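Local coordinates for protein diaminopimelate decarboxylase (Phaeodactylum tricornutum, PDB 7JPJ) that probably decarboxylates diaminopimelate to lysine with the help of pyridoxal 5'-phosphate, working as an obligate dimer in lysine biosynthesis, at residues 118-123 and 140-145; 290-295 and 384-389; 329-334 and 376-381. One frame throughout, in Å; residues are numbered along the deposited sequence.

Contact 1: 118-123 and 140-145; sequences VKLNAC and AKVGVR
Leu120 to Cys123 run beside Val142 to Arg145 as two neighbouring parallel strands, Asn121 opposite Gly143 and Ala122 opposite Val144, buried in the pyridoxal-binding domain. Three backbone hydrogen bonds join them: Gly143 N to Leu120 O (2.6 Å), Ala122 N to Gly143 O, and Arg145 N to Ala122 O (2.9 Å), the last of these nearly straight at the hydrogen (170°). Asn121 and Gly143 face the same side of the sheet. With CG anti to its own carbonyl carbon (chi1 -69°), Asn121 carries its amide to the Gly143 side, where OD1 lies 3.3 Å from Gly143 CA. A CB on Gly143 would run into that oxygen, so glycine suits the place. OD1 accepts a hydrogen bond from Arg199 NE of strand 196-201, and ND2 has a weak one with Ser102 OG; together they probably keep the amide from turning.

Strand 119-122, helix 125-134 and strand 141-147 form a beta-alpha-beta unit of the TIM barrel. Leu120 and Val142 lie against Phe131 of the helix, and the small Ala122 touches Leu128. Between the strands, Val142 CG2, anti to the backbone N, rests 3.3 Å from Leu120 O. At the far end, Arg145 CB passes 4.1 Å from Cys123 SG. Beyond CB the arginine leaves the contact in an extended chain, and its side chain comes within about 7 Å of that of Lys60, the lysine predicted to carry the cofactor, which is not attached here.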
loop_
_atom_site.group_PDB
_atom_site.type_symbol
_atom_site.label_atom_id
_atom_site.label_comp_id
_atom_site.label_asym_id
_atom_site.label_seq_id
_atom_site.Cartn_x
_atom_site.Cartn_y
_atom_site.Cartn_z
ATOM N N VAL A 118 -22.365 16.884 12.831
ATOM C CA VAL A 118 -21.263 15.946 13.012
ATOM C C VAL A 118 -20.620 16.191 14.369
ATOM O O VAL A 118 -20.214 17.317 14.685
ATOM C CB VAL A 118 -20.236 16.083 11.878
ATOM C CG1 VAL A 118 -18.988 15.273 12.190
ATOM C CG2 VAL A 118 -20.848 15.649 10.554
ATOM N N LYS A 119 -20.525 15.138 15.176
ATOM C CA LYS A 119 -19.885 15.229 16.481
ATOM C C LYS A 119 -18.376 15.084 16.328
ATOM O O LYS A 119 -17.898 14.148 15.681
ATOM C CB LYS A 119 -20.433 14.150 17.415
ATOM C CG LYS A 119 -21.952 14.141 17.527
ATOM C CD LYS A 119 -22.422 13.142 18.566
ATOM C CE LYS A 119 -23.923 13.238 18.793
ATOM N NZ LYS A 119 -24.705 12.835 17.593
ATOM N N LEU A 120 -17.629 16.011 16.919
ATOM C CA LEU A 120 -16.177 16.027 16.805
ATOM C C LEU A 120 -15.539 15.527 18.093
ATOM O O LEU A 120 -15.898 15.973 19.188
ATOM C CB LEU A 120 -15.666 17.433 16.486
ATOM C CG LEU A 120 -14.140 17.570 16.516
ATOM C CD1 LEU A 120 -13.504 16.738 15.410
ATOM C CD2 LEU A 120 -13.711 19.023 16.415
ATOM N N ASN A 121 -14.594 14.601 17.957
ATOM C CA ASN A 121 -13.740 14.176 19.060
ATOM C C ASN A 121 -12.382 14.841 18.867
ATOM O O ASN A 121 -11.633 14.482 17.953
ATOM C CB ASN A 121 -13.608 12.655 19.106
ATOM C CG ASN A 121 -14.898 11.966 19.509
ATOM O OD1 ASN A 121 -15.765 12.565 20.149
ATOM N ND2 ASN A 121 -15.034 10.698 19.135
ATOM N N ALA A 122 -12.077 15.821 19.714
ATOM C CA ALA A 122 -10.801 16.521 19.639
ATOM C C ALA A 122 -9.667 15.562 19.984
ATOM O O ALA A 122 -9.673 14.941 21.052
ATOM C CB ALA A 122 -10.800 17.721 20.581
ATOM N N CYS A 123 -8.694 15.441 19.084
ATOM C CA CYS A 123 -7.625 14.465 19.232
ATOM C C CYS A 123 -6.281 15.081 19.594
ATOM O O CYS A 123 -5.310 14.343 19.780
ATOM C CB CYS A 123 -7.490 13.640 17.948
ATOM S SG CYS A 123 -8.944 12.611 17.596
ATOM N N ALA A 140 -20.186 25.094 22.724
ATOM C CA ALA A 140 -20.412 23.913 21.907
ATOM C C ALA A 140 -19.964 22.652 22.633
ATOM O O ALA A 140 -18.966 22.651 23.360
ATOM C CB ALA A 140 -19.675 24.051 20.576
ATOM N N LYS A 141 -20.729 21.581 22.453
ATOM C CA LYS A 141 -20.322 20.277 22.943
ATOM C C LYS A 141 -19.284 19.682 22.005
ATOM O O LYS A 141 -19.296 19.930 20.797
ATOM C CB LYS A 141 -21.526 19.340 23.072
ATOM C CG LYS A 141 -22.490 19.726 24.191
ATOM C CD LYS A 141 -23.945 19.433 23.842
ATOM C CE LYS A 141 -24.258 19.720 22.378
ATOM N NZ LYS A 141 -25.645 19.292 22.014
ATOM N N VAL A 142 -18.371 18.897 22.575
ATOM C CA VAL A 142 -17.271 18.322 21.812
ATOM C C VAL A 142 -16.791 17.084 22.549
ATOM O O VAL A 142 -16.956 16.965 23.765
ATOM C CB VAL A 142 -16.133 19.356 21.607
ATOM C CG1 VAL A 142 -15.354 19.565 22.901
ATOM C CG2 VAL A 142 -15.210 18.934 20.473
ATOM N N GLY A 143 -16.216 16.144 21.798
ATOM C CA GLY A 143 -15.578 14.984 22.373
ATOM C C GLY A 143 -14.082 15.196 22.518
ATOM O O GLY A 143 -13.489 16.043 21.855
ATOM N N VAL A 144 -13.476 14.415 23.410
ATOM C CA VAL A 144 -12.050 14.505 23.710
ATOM C C VAL A 144 -11.469 13.098 23.709
ATOM O O VAL A 144 -11.867 12.261 24.528
ATOM C CB VAL A 144 -11.788 15.188 25.064
ATOM C CG1 VAL A 144 -10.297 15.341 25.301
ATOM C CG2 VAL A 144 -12.475 16.542 25.124
ATOM N N ARG A 145 -10.524 12.838 22.805
ATOM C CA ARG A 145 -9.807 11.570 22.802
ATOM C C ARG A 145 -8.557 11.684 23.665
ATOM O O ARG A 145 -7.754 12.608 23.491
ATOM C CB ARG A 145 -9.423 11.134 21.387
ATOM C CG ARG A 145 -8.522 9.903 21.401
ATOM C CD ARG A 145 -8.482 9.161 20.078
ATOM N NE ARG A 145 -7.555 8.032 20.146
ATOM C CZ ARG A 145 -7.429 7.103 19.204
ATOM N NH1 ARG A 145 -8.175 7.161 18.109
ATOM N NH2 ARG A 145 -6.556 6.115 19.356
#

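Contact 2: 290-295 and 384-389; sequences ALVSKV and GDILVM
Val292 CG1 and Ile386 CG2 touch at 3.6 Å, their side chains crossing obliquely, on one face of an antiparallel strand pair in the beta domain of this fold-type III decarboxylase. Branched residues suit extended strands, and on this face Val388 CG1 adds a contact with Ala290 CB at 4.1 Å. Leu291 and Met389 occupy the other face, meeting CB to CB at 4.1 Å, while Ser293 OG lies beside Leu387 CB (3.9 Å). Leu291 with Met389 and Ser293 with Leu387 are hydrogen-bonded pairs, each with two backbone bonds; the Ser293 N to Leu387 O bond is nearly straight (173°).

Further out, Ile21 of helix 14-24 touches Lys294 and Ile386; across the strands Lys294 CG lies 3.8 Å from Gly384 O. On the other face Leu387 packs against Ile331 and Ile333 of strand 331-334 and Leu312 of strand 308-312. Asp385 is tied down by Ala382 N and a salt bridge to Arg379 at OD2, and by Gly336 N at OD1; its backbone O accepts Val295 N at 2.8 Å. Gly384 has a positive phi (109°) that would jam a CB against the preceding carbonyl, and beyond the paired strands its N bonds Val295 O at 2.9 Å.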
loop_
_atom_site.group_PDB
_atom_site.type_symbol
_atom_site.label_atom_id
_atom_site.label_comp_id
_atom_site.label_asym_id
_atom_site.label_seq_id
_atom_site.Cartn_x
_atom_site.Cartn_y
_atom_site.Cartn_z
ATOM N N ALA A 290 -14.194 -11.246 0.579
ATOM C CA ALA A 290 -13.271 -12.239 0.052
ATOM C C ALA A 290 -12.770 -11.804 -1.314
ATOM O O ALA A 290 -13.548 -11.336 -2.150
ATOM C CB ALA A 290 -13.931 -13.619 -0.053
ATOM N N LEU A 291 -11.465 -11.964 -1.532
ATOM C CA LEU A 291 -10.875 -11.731 -2.842
ATOM C C LEU A 291 -11.031 -12.980 -3.702
ATOM O O LEU A 291 -10.677 -14.086 -3.278
ATOM C CB LEU A 291 -9.398 -11.357 -2.709
ATOM C CG LEU A 291 -8.603 -11.267 -4.016
ATOM C CD1 LEU A 291 -9.025 -10.053 -4.832
ATOM C CD2 LEU A 291 -7.109 -11.248 -3.747
ATOM N N VAL A 292 -11.564 -12.803 -4.907
ATOM C CA VAL A 292 -11.816 -13.897 -5.838
ATOM C C VAL A 292 -10.951 -13.659 -7.067
ATOM O O VAL A 292 -11.159 -12.685 -7.802
ATOM C CB VAL A 292 -13.299 -13.999 -6.215
ATOM C CG1 VAL A 292 -13.544 -15.218 -7.082
ATOM C CG2 VAL A 292 -14.159 -14.046 -4.967
ATOM N N SER A 293 -9.983 -14.542 -7.295
ATOM C CA SER A 293 -9.061 -14.428 -8.416
ATOM C C SER A 293 -8.933 -15.775 -9.115
ATOM O O SER A 293 -9.432 -16.800 -8.642
ATOM C CB SER A 293 -7.680 -13.938 -7.960
ATOM O OG SER A 293 -7.026 -14.924 -7.178
ATOM N N LYS A 294 -8.248 -15.763 -10.254
ATOM C CA LYS A 294 -8.002 -16.965 -11.033
ATOM C C LYS A 294 -6.511 -17.265 -11.073
ATOM O O LYS A 294 -5.674 -16.358 -11.028
ATOM C CB LYS A 294 -8.551 -16.832 -12.462
ATOM C CG LYS A 294 -9.897 -17.525 -12.661
ATOM C CD LYS A 294 -10.493 -17.258 -14.042
ATOM C CE LYS A 294 -11.974 -16.895 -13.949
ATOM N NZ LYS A 294 -12.866 -18.069 -14.193
ATOM N N VAL A 295 -6.188 -18.555 -11.144
ATOM C CA VAL A 295 -4.812 -19.013 -11.310
ATOM C C VAL A 295 -4.477 -18.888 -12.794
ATOM O O VAL A 295 -4.897 -19.711 -13.609
ATOM C CB VAL A 295 -4.620 -20.444 -10.802
ATOM C CG1 VAL A 295 -3.146 -20.820 -10.827
ATOM C CG2 VAL A 295 -5.189 -20.587 -9.398
ATOM N N GLY A 384 -6.723 -21.724 -14.605
ATOM C CA GLY A 384 -8.134 -21.437 -14.770
ATOM C C GLY A 384 -8.959 -21.663 -13.522
ATOM O O GLY A 384 -10.127 -21.253 -13.490
ATOM N N ASP A 385 -8.400 -22.302 -12.500
ATOM C CA ASP A 385 -9.126 -22.516 -11.260
ATOM C C ASP A 385 -9.178 -21.227 -10.445
ATOM O O ASP A 385 -8.342 -20.330 -10.589
ATOM C CB ASP A 385 -8.478 -23.632 -10.439
ATOM C CG ASP A 385 -8.729 -25.008 -11.026
ATOM O OD1 ASP A 385 -9.720 -25.169 -11.770
ATOM O OD2 ASP A 385 -7.932 -25.928 -10.747
ATOM N N ILE A 386 -10.178 -21.146 -9.578
ATOM C CA ILE A 386 -10.429 -19.951 -8.783
ATOM C C ILE A 386 -9.721 -20.086 -7.443
ATOM O O ILE A 386 -9.830 -21.121 -6.774
ATOM C CB ILE A 386 -11.938 -19.735 -8.586
ATOM C CG1 ILE A 386 -12.635 -19.618 -9.942
ATOM C CG2 ILE A 386 -12.199 -18.515 -7.723
ATOM C CD1 ILE A 386 -14.132 -19.811 -9.872
ATOM N N LEU A 387 -8.990 -19.045 -7.051
ATOM C CA LEU A 387 -8.416 -18.941 -5.716
ATOM C C LEU A 387 -9.194 -17.890 -4.938
ATOM O O LEU A 387 -9.446 -16.795 -5.452
ATOM C CB LEU A 387 -6.930 -18.576 -5.773
ATOM C CG LEU A 387 -6.161 -18.708 -4.453
ATOM C CD1 LEU A 387 -4.774 -19.283 -4.690
ATOM C CD2 LEU A 387 -6.068 -17.373 -3.724
ATOM N N VAL A 388 -9.581 -18.223 -3.711
ATOM C CA VAL A 388 -10.401 -17.347 -2.882
ATOM C C VAL A 388 -9.642 -17.051 -1.598
ATOM O O VAL A 388 -9.347 -17.966 -0.819
ATOM C CB VAL A 388 -11.773 -17.971 -2.574
ATOM C CG1 VAL A 388 -12.522 -17.123 -1.557
ATOM C CG2 VAL A 388 -12.585 -18.122 -3.849
ATOM N N MET A 389 -9.328 -15.777 -1.378
ATOM C CA MET A 389 -8.688 -15.325 -0.148
ATOM C C MET A 389 -9.767 -14.736 0.752
ATOM O O MET A 389 -10.296 -13.654 0.472
ATOM C CB MET A 389 -7.596 -14.297 -0.438
ATOM C CG MET A 389 -6.187 -14.869 -0.442
ATOM S SD MET A 389 -4.914 -13.624 -0.761
ATOM C CE MET A 389 -4.101 -13.545 0.833
#

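Contact 3: 329-334 and 376-381; sequences HPITIL and QELRAA
Ile333, with by far the most surface buried here, pushes its side chain between Leu378, Arg379 and Ala381. Its CD1 meets Leu378 CD1 at 3.6 Å, the two side chains crossing at about a right angle. The other branch, CG2, lies anti to the backbone N and reaches Ala381 CB at 3.8 Å, where the small alanine lets the isoleucine approach closely. The same CG2 stands at the edge of the Arg379 guanidinium, near its plane, 3.7 Å from NH1, while Arg379 CD lies 3.4 Å from Ile333 O. Polar partners elsewhere grip the guanidinium, Val343 O at NE and Asp342 O at NH2. These bonds probably fix its rotation, with the methyl at its edge.

Leu378 is the second apolar partner. Its CD2 lies 3.3 Å from Ile331 O and touches Ile331 CG2 at 3.9 Å. Ile331 completes the group by setting CD1 against the Gln376 amide, 3.4 Å from NE2, again with the side chains at about a right angle. An alanine in place of Ile331 would probably leave that amide without the methyl it rests on, and open a gap beside the Leu378 methyls.

No hydrogen bond links the two segments. Each strand bonds elsewhere, 331-334 to 386-390 and 376-379 to 347-353, and the joining is done by side chains, mostly apolar ones. Strands 331-334 and 376-379 thus pack through their side chains within the mixed-sheet beta domain of this fold-type III decarboxylase, with Leu310 of strand 308-312 against both Ile333 and Ala381.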
loop_
_atom_site.group_PDB
_atom_site.type_symbol
_atom_site.label_atom_id
_atom_site.label_comp_id
_atom_site.label_asym_id
_atom_site.label_seq_id
_atom_site.Cartn_x
_atom_site.Cartn_y
_atom_site.Cartn_z
ATOM N N HIS A 329 -3.974 -15.286 5.362
ATOM C CA HIS A 329 -5.395 -15.300 5.070
ATOM C C HIS A 329 -5.839 -16.713 4.705
ATOM O O HIS A 329 -5.064 -17.481 4.126
ATOM C CB HIS A 329 -5.745 -14.352 3.917
ATOM C CG HIS A 329 -5.627 -12.901 4.267
ATOM N ND1 HIS A 329 -6.648 -11.999 4.057
ATOM C CD2 HIS A 329 -4.603 -12.194 4.802
ATOM C CE1 HIS A 329 -6.262 -10.801 4.455
ATOM N NE2 HIS A 329 -5.025 -10.891 4.911
ATOM N N PRO A 330 -7.076 -17.084 5.036
ATOM C CA PRO A 330 -7.589 -18.396 4.615
ATOM C C PRO A 330 -7.737 -18.447 3.102
ATOM O O PRO A 330 -8.289 -17.533 2.487
ATOM C CB PRO A 330 -8.948 -18.498 5.321
ATOM C CG PRO A 330 -8.981 -17.376 6.311
ATOM C CD PRO A 330 -8.076 -16.313 5.791
ATOM N N ILE A 331 -7.239 -19.526 2.503
ATOM C CA ILE A 331 -7.176 -19.661 1.054
ATOM C C ILE A 331 -7.826 -20.974 0.648
ATOM O O ILE A 331 -7.457 -22.039 1.154
ATOM C CB ILE A 331 -5.725 -19.592 0.545
ATOM C CG1 ILE A 331 -5.121 -18.226 0.875
ATOM C CG2 ILE A 331 -5.676 -19.867 -0.945
ATOM C CD1 ILE A 331 -3.621 -18.177 0.771
ATOM N N THR A 332 -8.791 -20.896 -0.263
ATOM C CA THR A 332 -9.463 -22.062 -0.813
ATOM C C THR A 332 -9.418 -21.985 -2.330
ATOM O O THR A 332 -9.648 -20.920 -2.913
ATOM C CB THR A 332 -10.919 -22.154 -0.334
ATOM O OG1 THR A 332 -10.945 -22.369 1.082
ATOM C CG2 THR A 332 -11.643 -23.300 -1.023
ATOM N N ILE A 333 -9.118 -23.112 -2.967
ATOM C CA ILE A 333 -9.058 -23.209 -4.419
ATOM C C ILE A 333 -10.258 -24.014 -4.893
ATOM O O ILE A 333 -10.438 -25.170 -4.491
ATOM C CB ILE A 333 -7.742 -23.844 -4.889
ATOM C CG1 ILE A 333 -6.590 -22.868 -4.655
ATOM C CG2 ILE A 333 -7.837 -24.241 -6.356
ATOM C CD1 ILE A 333 -5.237 -23.468 -4.905
ATOM N N LEU A 334 -11.081 -23.401 -5.746
ATOM C CA LEU A 334 -12.281 -24.006 -6.300
ATOM C C LEU A 334 -12.113 -24.252 -7.796
ATOM O O LEU A 334 -11.335 -23.557 -8.458
ATOM C CB LEU A 334 -13.506 -23.115 -6.063
ATOM C CG LEU A 334 -13.830 -22.848 -4.591
ATOM C CD1 LEU A 334 -14.854 -21.734 -4.450
ATOM C CD2 LEU A 334 -14.312 -24.122 -3.911
ATOM N N GLN A 376 1.051 -23.506 1.682
ATOM C CA GLN A 376 -0.224 -23.979 2.201
ATOM C C GLN A 376 -0.673 -25.202 1.412
ATOM O O GLN A 376 -0.522 -25.252 0.187
ATOM C CB GLN A 376 -1.295 -22.884 2.129
ATOM C CG GLN A 376 -0.935 -21.603 2.868
ATOM C CD GLN A 376 -2.135 -20.693 3.094
ATOM O OE1 GLN A 376 -3.285 -21.115 2.958
ATOM N NE2 GLN A 376 -1.870 -19.436 3.437
ATOM N N GLU A 377 -1.210 -26.195 2.115
ATOM C CA GLU A 377 -1.781 -27.368 1.463
ATOM C C GLU A 377 -3.174 -27.003 0.966
ATOM O O GLU A 377 -4.083 -26.764 1.768
ATOM C CB GLU A 377 -1.824 -28.553 2.423
ATOM C CG GLU A 377 -1.732 -29.919 1.747
ATOM C CD GLU A 377 -1.883 -31.073 2.731
ATOM O OE1 GLU A 377 -2.640 -32.030 2.439
ATOM O OE2 GLU A 377 -1.246 -31.019 3.804
ATOM N N LEU A 378 -3.339 -26.934 -0.352
ATOM C CA LEU A 378 -4.610 -26.585 -0.971
ATOM C C LEU A 378 -4.993 -27.653 -1.987
ATOM O O LEU A 378 -4.254 -28.613 -2.223
ATOM C CB LEU A 378 -4.552 -25.204 -1.637
ATOM C CG LEU A 378 -3.781 -24.117 -0.892
ATOM C CD1 LEU A 378 -3.266 -23.067 -1.862
ATOM C CD2 LEU A 378 -4.661 -23.487 0.170
ATOM N N ARG A 379 -6.173 -27.485 -2.579
ATOM C CA ARG A 379 -6.591 -28.356 -3.665
ATOM C C ARG A 379 -5.667 -28.169 -4.859
ATOM O O ARG A 379 -5.282 -27.046 -5.193
ATOM C CB ARG A 379 -8.039 -28.053 -4.060
ATOM C CG ARG A 379 -8.506 -28.740 -5.338
ATOM C CD ARG A 379 -9.904 -28.286 -5.737
ATOM N NE ARG A 379 -10.311 -28.809 -7.040
ATOM C CZ ARG A 379 -10.098 -28.182 -8.195
ATOM N NH1 ARG A 379 -9.476 -27.013 -8.210
ATOM N NH2 ARG A 379 -10.502 -28.725 -9.336
ATOM N N ALA A 380 -5.288 -29.279 -5.484
ATOM C CA ALA A 380 -4.498 -29.221 -6.706
ATOM C C ALA A 380 -5.182 -28.321 -7.720
ATOM O O ALA A 380 -6.354 -28.520 -8.054
ATOM C CB ALA A 380 -4.307 -30.624 -7.277
ATOM N N ALA A 381 -4.457 -27.314 -8.192
ATOM C CA ALA A 381 -5.024 -26.275 -9.036
ATOM C C ALA A 381 -4.468 -26.387 -10.447
ATOM O O ALA A 381 -3.248 -26.443 -10.637
ATOM C CB ALA A 381 -4.734 -24.885 -8.465
#

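From the N terminus, contact 1 comes first and closes a short loop of 16 residues, built round helix 125-134, within the TIM barrel. The chain then finishes the barrel before strand 289-300 opens contact 2, which 384-389 closes after 88 intervening residues. Contact 3 begins and ends within that excursion: 329-334 meets 376-381 just before the chain returns to contact 2. These two touch and draw on the same mixed sheet, centres about 9 Å apart, because strand 386-390 pairs with both 289-300 and 331-334. Contact 1 stands alone on the other side of the chain's centre, its centre about 43 Å from that of contact 2.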